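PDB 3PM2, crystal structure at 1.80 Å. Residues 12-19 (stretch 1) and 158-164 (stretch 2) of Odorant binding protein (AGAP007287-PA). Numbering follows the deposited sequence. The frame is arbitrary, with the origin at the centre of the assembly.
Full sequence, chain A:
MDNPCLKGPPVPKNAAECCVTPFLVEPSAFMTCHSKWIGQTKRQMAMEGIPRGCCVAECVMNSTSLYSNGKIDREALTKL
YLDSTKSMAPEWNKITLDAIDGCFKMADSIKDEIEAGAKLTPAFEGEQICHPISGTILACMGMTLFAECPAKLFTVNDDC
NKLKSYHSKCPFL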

# COMPACT_ATOMS: atom_id res chain seq x y z
N PRO A 12 -17.58 -5.49 -1.25
CA PRO A 12 -17.31 -4.34 -0.38
C PRO A 12 -16.88 -4.71 1.04
O PRO A 12 -16.60 -3.81 1.83
CB PRO A 12 -18.64 -3.57 -0.40
CG PRO A 12 -19.66 -4.61 -0.63
CD PRO A 12 -19.04 -5.70 -1.44
N LYS A 13 -16.80 -6.03 1.37
CA LYS A 13 -16.39 -6.56 2.67
C LYS A 13 -15.08 -5.91 3.11
O LYS A 13 -14.12 -5.82 2.33
CB LYS A 13 -16.23 -8.09 2.64
CG LYS A 13 -16.17 -8.77 4.01
CD LYS A 13 -16.07 -10.27 3.85
CE LYS A 13 -16.55 -11.03 5.07
NZ LYS A 13 -15.54 -11.02 6.15
N ASN A 14 -15.08 -5.39 4.35
CA ASN A 14 -13.94 -4.75 5.00
C ASN A 14 -12.86 -5.82 5.22
O ASN A 14 -13.18 -6.89 5.73
CB ASN A 14 -14.41 -4.14 6.32
CG ASN A 14 -13.36 -3.54 7.21
OD1 ASN A 14 -12.34 -3.00 6.76
ND2 ASN A 14 -13.61 -3.58 8.52
N ALA A 15 -11.62 -5.57 4.75
CA ALA A 15 -10.53 -6.54 4.83
C ALA A 15 -10.24 -7.02 6.26
O ALA A 15 -9.87 -8.19 6.43
CB ALA A 15 -9.28 -5.99 4.20
N ALA A 16 -10.43 -6.14 7.27
CA ALA A 16 -10.25 -6.45 8.70
C ALA A 16 -11.13 -7.63 9.13
O ALA A 16 -10.77 -8.35 10.05
CB ALA A 16 -10.58 -5.23 9.53
N GLU A 17 -12.23 -7.87 8.41
CA GLU A 17 -13.12 -9.00 8.67
C GLU A 17 -12.57 -10.33 8.13
O GLU A 17 -13.09 -11.40 8.46
CB GLU A 17 -14.52 -8.70 8.17
CG GLU A 17 -15.20 -7.62 8.98
CD GLU A 17 -16.56 -7.16 8.49
OE1 GLU A 17 -17.08 -7.76 7.51
OE2 GLU A 17 -17.11 -6.22 9.09
N CYS A 18 -11.51 -10.27 7.30
CA CYS A 18 -10.80 -11.43 6.77
C CYS A 18 -9.57 -11.72 7.61
O CYS A 18 -9.27 -12.88 7.85
CB CYS A 18 -10.44 -11.23 5.31
SG CYS A 18 -11.87 -11.08 4.23
N CYS A 19 -8.81 -10.67 7.97
CA CYS A 19 -7.60 -10.78 8.79
C CYS A 19 -7.29 -9.43 9.42
O CYS A 19 -7.34 -8.41 8.73
CB CYS A 19 -6.41 -11.29 7.97
SG CYS A 19 -4.92 -11.60 8.97
N ASP A 158 -16.03 -17.56 1.13
CA ASP A 158 -16.02 -17.14 -0.28
C ASP A 158 -15.63 -15.70 -0.49
O ASP A 158 -14.88 -15.41 -1.43
CB ASP A 158 -17.40 -17.40 -0.93
CG ASP A 158 -17.69 -18.86 -1.20
OD1 ASP A 158 -16.77 -19.69 -1.06
OD2 ASP A 158 -18.85 -19.18 -1.57
N ASP A 159 -16.16 -14.78 0.34
CA ASP A 159 -15.88 -13.36 0.19
C ASP A 159 -14.42 -13.02 0.48
O ASP A 159 -13.83 -12.19 -0.23
CB ASP A 159 -16.82 -12.54 1.05
CG ASP A 159 -18.21 -12.39 0.47
OD1 ASP A 159 -18.50 -13.01 -0.59
OD2 ASP A 159 -19.02 -11.67 1.07
N CYS A 160 -13.84 -13.68 1.49
CA CYS A 160 -12.44 -13.47 1.81
C CYS A 160 -11.54 -14.15 0.80
O CYS A 160 -10.44 -13.67 0.59
CB CYS A 160 -12.13 -13.89 3.25
SG CYS A 160 -12.89 -12.82 4.50
N ASN A 161 -12.00 -15.25 0.14
CA ASN A 161 -11.24 -15.88 -0.95
C ASN A 161 -11.16 -14.85 -2.11
O ASN A 161 -10.10 -14.70 -2.72
CB ASN A 161 -11.89 -17.18 -1.47
CG ASN A 161 -11.04 -17.86 -2.53
OD1 ASN A 161 -9.83 -18.03 -2.38
ND2 ASN A 161 -11.63 -18.19 -3.64
N LYS A 162 -12.29 -14.15 -2.38
CA LYS A 162 -12.34 -13.10 -3.44
C LYS A 162 -11.38 -11.95 -3.12
O LYS A 162 -10.66 -11.47 -4.01
CB LYS A 162 -13.77 -12.61 -3.64
CG LYS A 162 -14.67 -13.65 -4.32
CD LYS A 162 -16.09 -13.16 -4.42
CE LYS A 162 -17.03 -14.29 -4.79
NZ LYS A 162 -18.45 -13.86 -4.66
N LEU A 163 -11.35 -11.52 -1.86
CA LEU A 163 -10.43 -10.48 -1.43
C LEU A 163 -8.97 -10.96 -1.49
O LEU A 163 -8.10 -10.16 -1.84
CB LEU A 163 -10.79 -9.90 -0.06
CG LEU A 163 -12.11 -9.09 0.07
CD1 LEU A 163 -12.17 -8.41 1.44
CD2 LEU A 163 -12.27 -8.04 -1.05
N LYS A 164 -8.71 -12.25 -1.18
CA LYS A 164 -7.37 -12.83 -1.26
C LYS A 164 -6.92 -12.76 -2.75
O LYS A 164 -5.81 -12.31 -3.03
CB LYS A 164 -7.38 -14.29 -0.77
CG LYS A 164 -6.10 -15.07 -1.00
CD LYS A 164 -6.30 -16.58 -0.76
CE LYS A 164 -5.16 -17.38 -1.35
NZ LYS A 164 -5.24 -18.82 -0.99

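A disulfide can fasten a loop to a helix without help from hydrogen bonds, and neighbouring side chains may pack around it. The contact between residues 12-19 and 158-164 of this odorant binding protein is a compact example. Stretch 2 is helical throughout, held by i to i+4 backbone hydrogen bonds such as L163 N to D159 O at 3.0 Å. Stretch 1 is irregular except for a short 3-10 segment at 15-17, where the carbonyl A15 O receives both C18 N (2.8 Å) and C19 N (3.1 Å). The two segments lie at least 142 residues apart in sequence wherever they touch. No hydrogen bond joins them; their bond is covalent.

That bond runs from C18 SG to C160 SG, 2.0 Å long, with a chi3 of -89°. The torsion is close to the right angle that minimises repulsion between the sulfur lone pairs. Both cysteines point toward the opposing stretch and adopt the m rotamer, and C18 CA and C160 CA stand 5.6 Å apart, the closest register of the backbones. Both are buried, as is typical of a structural disulfide.

Three residues have the most surface covered, K13, L163 and C160: C160 forms the link, and the other two pack beside it. L163 sits one helical turn after C160, which brings it to the same side of the helix. The methyl L163 CD1 lies 3.9 Å from C18 SG, an apolar contact against the sulfur, and also reaches the loop backbone, 3.4 Å from K13 O and 4.2 Å from A15 CA. The approach to K13 O is packing of a methyl against a carbonyl oxygen. A small residue at A15, whose CB points sideways, presents its backbone to the leucine.

K13 shows how a charged residue can also pack through its hydrocarbon. Its chain is extended through three t torsions before chi4 turns to m, and K13 CD packs 3.7 Å from D159 CB. Although lysine and aspartate carry opposite charges, this is a contact between aliphatic carbons and no salt bridge forms between them. The ammonium K13 NZ instead lies 3.6 Å from C160 SG, beside the disulfide, and makes a long salt bridge within its own stretch, 3.9 Å from K13 NZ to E17 OE1. The lysine thus lies alongside the crosslink while its charge is partly answered locally. In all, 279 Å² is buried, both sides summed: a small interface that includes a covalent bond.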